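Long-range contacts in putative sortase (Streptococcus pneumoniae, PDB 2W1K), which probably acts as a pilus-assembling (class C) sortase, a cysteine transpeptidase that joins pilin subunits covalently into the pneumococcal pilus fibre: residues M148-I153 / L185-E190; P70-M75 / R123-L128. One frame throughout, in Å; residues are numbered along the deposited sequence.

Contact 1: residues M148-I153 / L185-E190; sequences MDTEII and LLVNFE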
loop_
_atom_site.group_PDB
_atom_site.type_symbol
_atom_site.label_atom_id
_atom_site.label_comp_id
_atom_site.label_asym_id
_atom_site.label_seq_id
_atom_site.Cartn_x
_atom_site.Cartn_y
_atom_site.Cartn_z
ATOM N N MET A 148 14.184 -0.034 3.539
ATOM C CA MET A 148 15.378 -0.763 3.175
ATOM C C MET A 148 16.222 -0.047 2.106
ATOM O O MET A 148 17.448 0.122 2.293
ATOM C CB MET A 148 15.048 -2.153 2.641
ATOM C CG MET A 148 14.388 -3.083 3.614
ATOM S SD MET A 148 15.491 -3.666 4.924
ATOM C CE MET A 148 15.255 -2.425 6.218
ATOM N N ASP A 149 15.613 0.361 0.979
ATOM C CA ASP A 149 16.414 0.932 -0.116
ATOM C C ASP A 149 15.444 1.557 -1.142
ATOM O O ASP A 149 14.207 1.518 -0.929
ATOM C CB ASP A 149 17.376 -0.126 -0.759
ATOM C CG ASP A 149 16.619 -1.238 -1.497
ATOM O OD1 ASP A 149 15.429 -1.082 -1.833
ATOM O OD2 ASP A 149 17.192 -2.323 -1.722
ATOM N N THR A 150 15.986 2.147 -2.217
ATOM C CA THR A 150 15.186 2.768 -3.259
ATOM C C THR A 150 15.699 2.437 -4.651
ATOM O O THR A 150 16.804 1.985 -4.856
ATOM C CB THR A 150 15.081 4.289 -3.049
ATOM O OG1 THR A 150 16.334 4.888 -3.378
ATOM C CG2 THR A 150 14.853 4.599 -1.578
ATOM N N GLU A 151 14.845 2.620 -5.636
ATOM C CA GLU A 151 15.254 2.534 -7.030
ATOM C C GLU A 151 14.573 3.568 -7.859
ATOM O O GLU A 151 13.481 4.049 -7.511
ATOM C CB GLU A 151 14.847 1.188 -7.605
ATOM C CG GLU A 151 15.087 0.114 -6.661
ATOM C CD GLU A 151 14.438 -1.208 -7.095
ATOM O OE1 GLU A 151 14.631 -1.594 -8.272
ATOM O OE2 GLU A 151 13.765 -1.867 -6.255
ATOM N N ILE A 152 15.201 3.911 -8.980
ATOM C CA ILE A 152 14.544 4.716 -10.003
ATOM C C ILE A 152 14.318 3.799 -11.190
ATOM O O ILE A 152 15.209 3.065 -11.587
ATOM C CB ILE A 152 15.331 5.974 -10.419
ATOM C CG1 ILE A 152 15.440 6.914 -9.241
ATOM C CG2 ILE A 152 14.653 6.672 -11.617
ATOM C CD1 ILE A 152 14.165 7.523 -8.889
ATOM N N ILE A 153 13.087 3.757 -11.715
ATOM C CA ILE A 153 12.913 2.891 -12.903
ATOM C C ILE A 153 12.213 3.632 -14.008
ATOM O O ILE A 153 11.660 4.697 -13.735
ATOM C CB ILE A 153 12.169 1.576 -12.538
ATOM C CG1 ILE A 153 10.642 1.865 -12.278
ATOM C CG2 ILE A 153 12.971 0.849 -11.411
ATOM C CD1 ILE A 153 9.807 0.608 -12.191
ATOM N N LEU A 185 9.941 6.615 -9.009
ATOM C CA LEU A 185 10.650 6.324 -7.760
ATOM C C LEU A 185 10.062 5.107 -6.957
ATOM O O LEU A 185 8.875 5.052 -6.583
ATOM C CB LEU A 185 10.748 7.585 -6.890
ATOM C CG LEU A 185 11.357 7.428 -5.470
ATOM C CD1 LEU A 185 12.764 6.858 -5.515
ATOM C CD2 LEU A 185 11.360 8.747 -4.733
ATOM N N LEU A 186 10.908 4.151 -6.663
ATOM C CA LEU A 186 10.484 3.030 -5.809
ATOM C C LEU A 186 11.183 3.100 -4.476
ATOM O O LEU A 186 12.375 3.094 -4.437
ATOM C CB LEU A 186 10.895 1.703 -6.434
ATOM C CG LEU A 186 10.064 0.980 -7.497
ATOM C CD1 LEU A 186 9.275 1.842 -8.465
ATOM C CD2 LEU A 186 10.816 -0.179 -8.215
ATOM N N VAL A 187 10.432 3.025 -3.386
ATOM C CA VAL A 187 10.984 2.924 -2.071
ATOM C C VAL A 187 10.513 1.563 -1.464
ATOM O O VAL A 187 9.315 1.318 -1.306
ATOM C CB VAL A 187 10.473 4.143 -1.189
ATOM C CG1 VAL A 187 11.177 4.120 0.132
ATOM C CG2 VAL A 187 10.722 5.551 -1.901
ATOM N N ASN A 188 11.461 0.657 -1.181
ATOM C CA ASN A 188 11.206 -0.684 -0.646
ATOM C C ASN A 188 11.270 -0.718 0.853
ATOM O O ASN A 188 12.179 -0.104 1.475
ATOM C CB ASN A 188 12.144 -1.714 -1.289
ATOM C CG ASN A 188 12.109 -1.582 -2.819
ATOM O OD1 ASN A 188 11.039 -1.612 -3.394
ATOM N ND2 ASN A 188 13.247 -1.263 -3.441
ATOM N N PHE A 189 10.312 -1.431 1.433
ATOM C CA PHE A 189 10.259 -1.564 2.864
ATOM C C PHE A 189 10.197 -3.061 3.213
ATOM O O PHE A 189 9.479 -3.785 2.534
ATOM C CB PHE A 189 8.928 -0.969 3.349
ATOM C CG PHE A 189 8.889 0.540 3.352
ATOM C CD1 PHE A 189 8.657 1.262 2.154
ATOM C CD2 PHE A 189 9.055 1.251 4.554
ATOM C CE1 PHE A 189 8.609 2.693 2.169
ATOM C CE2 PHE A 189 8.981 2.664 4.569
ATOM C CZ PHE A 189 8.752 3.365 3.371
ATOM N N GLU A 190 10.888 -3.521 4.278
ATOM C CA GLU A 190 10.813 -4.930 4.652
ATOM C C GLU A 190 9.917 -5.036 5.909
ATOM O O GLU A 190 9.941 -4.173 6.804
ATOM C CB GLU A 190 12.215 -5.561 4.937
ATOM C CG GLU A 190 12.095 -7.093 5.026
ATOM C CD GLU A 190 13.472 -7.863 5.141
ATOM O OE1 GLU A 190 14.471 -7.174 5.303
ATOM O OE2 GLU A 190 13.512 -9.131 5.070
#
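Asn188 spends both N-H groups of its amide on acidic side chains of the facing strand. ND2 donates to Asp149 OD1 at 2.7 Å in an almost straight bond (170° at the hydrogen); the oxygen lies in the amide plane, although the carboxylate is turned nearly perpendicular to it. Chi1 (67°) sets Asp149 CG between its backbone N and carbonyl carbon; chi2 then places OD1 toward Asn188. The second bond, ND2 to Glu151 OE2, is 2.9 Å and more bent (140°), and uses the anti lone pair. Arg107 forms a salt bridge with this same OE2 and, together with Thr171, hydrogen-bonds Asn188 OD1, which should fix the amide's rotation.

Backbone bonds join the two antiparallel strands of the sortase beta-barrel. Glu151 and Leu186 exchange a pair, N to O each way. Asn188 N binds Asp149 O, but Asn188 O accepts from Met148 N (2.9 Å), so Met148 and Asp149 both face Asn188 in a classic beta bulge.

Apolar contacts occupy both ends: Met148 CG packs 3.6 Å from Glu190 CB, and at the far end Ile152 CD1 meets Leu185 CD1 at 3.7 Å, while Ile153 crosses Leu186 at about a right angle, CD1 to CD1 at 4.0 Å.

Contact 2: residues P70-M75 / R123-L128; sequences PSLEIM and RHLDQL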
loop_
_atom_site.group_PDB
_atom_site.type_symbol
_atom_site.label_atom_id
_atom_site.label_comp_id
_atom_site.label_asym_id
_atom_site.label_seq_id
_atom_site.Cartn_x
_atom_site.Cartn_y
_atom_site.Cartn_z
ATOM N N PRO A 70 4.856 7.942 9.731
ATOM C CA PRO A 70 4.925 9.045 10.679
ATOM C C PRO A 70 6.040 10.035 10.374
ATOM O O PRO A 70 5.839 11.255 10.511
ATOM C CB PRO A 70 5.138 8.356 12.083
ATOM C CG PRO A 70 4.513 6.897 11.856
ATOM C CD PRO A 70 4.838 6.604 10.385
ATOM N N SER A 71 7.185 9.537 9.924
ATOM C CA SER A 71 8.258 10.465 9.770
ATOM C C SER A 71 7.963 11.446 8.639
ATOM O O SER A 71 8.623 12.403 8.537
ATOM C CB SER A 71 9.606 9.750 9.660
ATOM O OG SER A 71 9.719 9.033 8.432
ATOM N N LEU A 72 6.938 11.212 7.821
ATOM C CA LEU A 72 6.585 12.111 6.706
ATOM C C LEU A 72 5.198 12.706 6.940
ATOM O O LEU A 72 4.638 13.356 6.072
ATOM C CB LEU A 72 6.518 11.314 5.387
ATOM C CG LEU A 72 7.808 10.809 4.745
ATOM C CD1 LEU A 72 7.753 10.106 3.353
ATOM C CD2 LEU A 72 8.906 11.950 4.805
ATOM N N GLU A 73 4.632 12.439 8.116
ATOM C CA GLU A 73 3.254 12.711 8.450
ATOM C C GLU A 73 2.315 12.320 7.330
ATOM O O GLU A 73 1.436 13.045 6.959
ATOM C CB GLU A 73 3.089 14.142 8.852
ATOM C CG GLU A 73 3.946 14.404 10.101
ATOM C CD GLU A 73 3.889 15.830 10.573
ATOM O OE1 GLU A 73 3.746 16.692 9.698
ATOM O OE2 GLU A 73 3.977 16.075 11.811
ATOM N N ILE A 74 2.460 11.093 6.881
ATOM C CA ILE A 74 1.533 10.517 5.924
ATOM C C ILE A 74 0.613 9.541 6.621
ATOM O O ILE A 74 1.117 8.600 7.291
ATOM C CB ILE A 74 2.334 9.761 4.879
ATOM C CG1 ILE A 74 3.192 10.766 4.081
ATOM C CG2 ILE A 74 1.370 8.933 3.890
ATOM C CD1 ILE A 74 4.179 10.072 3.052
ATOM N N MET A 75 -0.696 9.740 6.494
ATOM C CA MET A 75 -1.659 8.798 7.035
ATOM C C MET A 75 -2.836 8.714 6.036
ATOM O O MET A 75 -3.624 9.620 5.998
ATOM C CB MET A 75 -2.115 9.299 8.428
ATOM C CG MET A 75 -3.131 8.410 9.162
ATOM S SD MET A 75 -3.772 8.958 10.781
ATOM C CE MET A 75 -2.375 9.721 11.663
ATOM N N ARG A 123 4.394 13.100 -2.191
ATOM C CA ARG A 123 5.308 14.210 -2.636
ATOM C C ARG A 123 6.744 13.959 -2.139
ATOM O O ARG A 123 7.778 14.110 -2.906
ATOM C CB ARG A 123 4.814 15.555 -2.097
ATOM C CG ARG A 123 5.469 16.759 -2.830
ATOM C CD ARG A 123 4.610 17.984 -2.645
ATOM N NE ARG A 123 3.272 17.786 -3.254
ATOM C CZ ARG A 123 2.274 18.662 -3.133
ATOM N NH1 ARG A 123 2.456 19.796 -2.432
ATOM N NH2 ARG A 123 1.101 18.419 -3.735
ATOM N N HIS A 124 6.823 13.533 -0.876
ATOM C CA HIS A 124 8.095 13.460 -0.113
ATOM C C HIS A 124 8.761 12.095 0.155
ATOM O O HIS A 124 9.635 11.973 1.022
ATOM C CB HIS A 124 7.905 14.121 1.254
ATOM C CG HIS A 124 7.384 15.538 1.162
ATOM N ND1 HIS A 124 8.101 16.566 0.546
ATOM C CD2 HIS A 124 6.235 16.099 1.630
ATOM C CE1 HIS A 124 7.401 17.685 0.633
ATOM N NE2 HIS A 124 6.261 17.424 1.257
ATOM N N LEU A 125 8.418 11.081 -0.587
ATOM C CA LEU A 125 9.066 9.788 -0.386
ATOM C C LEU A 125 10.570 9.859 -0.497
ATOM O O LEU A 125 11.288 8.971 -0.015
ATOM C CB LEU A 125 8.576 8.850 -1.472
ATOM C CG LEU A 125 7.215 8.224 -1.178
ATOM C CD1 LEU A 125 6.872 7.048 -2.086
ATOM C CD2 LEU A 125 7.111 7.843 0.198
ATOM N N ASP A 126 11.075 10.880 -1.201
ATOM C CA ASP A 126 12.558 10.937 -1.475
ATOM C C ASP A 126 13.337 11.278 -0.182
ATOM O O ASP A 126 14.535 11.085 -0.108
ATOM C CB ASP A 126 12.892 11.964 -2.555
ATOM C CG ASP A 126 12.383 13.348 -2.203
ATOM O OD1 ASP A 126 11.172 13.590 -2.138
ATOM O OD2 ASP A 126 13.187 14.227 -1.938
ATOM N N GLN A 127 12.633 11.764 0.838
ATOM C CA GLN A 127 13.217 12.019 2.148
ATOM C C GLN A 127 13.478 10.823 3.111
ATOM O O GLN A 127 14.172 11.000 4.109
ATOM C CB GLN A 127 12.287 12.955 2.841
ATOM C CG GLN A 127 12.388 14.330 2.273
ATOM C CD GLN A 127 11.376 15.280 2.859
ATOM O OE1 GLN A 127 11.035 16.273 2.235
ATOM N NE2 GLN A 127 10.885 14.980 4.081
ATOM N N LEU A 128 12.868 9.665 2.832
ATOM C CA LEU A 128 12.918 8.505 3.655
ATOM C C LEU A 128 14.343 8.013 3.738
ATOM O O LEU A 128 15.042 7.999 2.691
ATOM C CB LEU A 128 12.029 7.405 3.062
ATOM C CG LEU A 128 10.534 7.639 3.280
ATOM C CD1 LEU A 128 9.697 6.723 2.329
ATOM C CD2 LEU A 128 10.251 7.437 4.773
#
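Ser71 and Leu72 meet the loop 123-128 from a short 3-10 turn, 70-72, which links two antiparallel strands of the sortase beta-barrel, 65-69 and 74-80. The turn is closed by Glu73 N, which donates to Pro70 O at 2.9 Å. Just beyond it the backbone takes a positive phi at Glu73 (44°), and Glu73 and Ile74 both face Ile69, a G1 beta bulge that returns the chain to strand 74-80; the side chain of Ile74 packs on Ile69, as that of Leu128 also does, so this strand residue is shared by both segments.

Within the turn, Ser71 makes the lighter touch: its OG lies 4.0 Å from Leu128 CD2, and the same hydroxyl has a weak hydrogen bond with Asp132.

Leu72 carries most of the contact. Its CG is anti to the carbonyl carbon and beside the backbone N (chi1 -72°), and both terminal methyls engage the loop. CD1 touches both Leu125 and Leu128, 3.9 Å from Leu125 CD2 and 3.7 Å from Leu128 CG, while the side chains of Leu72 and Leu128 cross at about a right angle. CD1 also approaches the backbone, coming to 3.5 Å from His124 O. That carbonyl is already an acceptor, since Gln127 N bonds to it at 3.0 Å within the loop, so the methyl packs against an oxygen that already accepts one backbone hydrogen bond. The other methyl, CD2, turns to Gln127, whose extended side chain passes obliquely across it; this is van der Waals packing, with Gln127 CB 4.0 Å from Leu72 CD2 and the amide nitrogen, Gln127 NE2, closer at 3.7 Å.

Overall arrangement
From the N terminus, contact 2 comes first: it closes a loop of 47 residues holding the rest of strand 74-80, helix 84-89 and strands 91-93 and 106-111, bringing the turn before strand 74-80 against the segment ahead of strand 133-137. Contact 1 follows, pairing strand 141-153 with strand 183-196 around 31 residues that include strand 168-176. The two are in series, neither nested nor crossed, with centres about 13 Å apart. They meet directly where Leu128 CD1 packs against Phe189 CZ (3.6 Å) and Val187 CG1 (3.7 Å). Through Leu128 and Leu125, the loop 123-128 thus connects the 70-75 turn with strand 183-196, one of the two strands of contact 1.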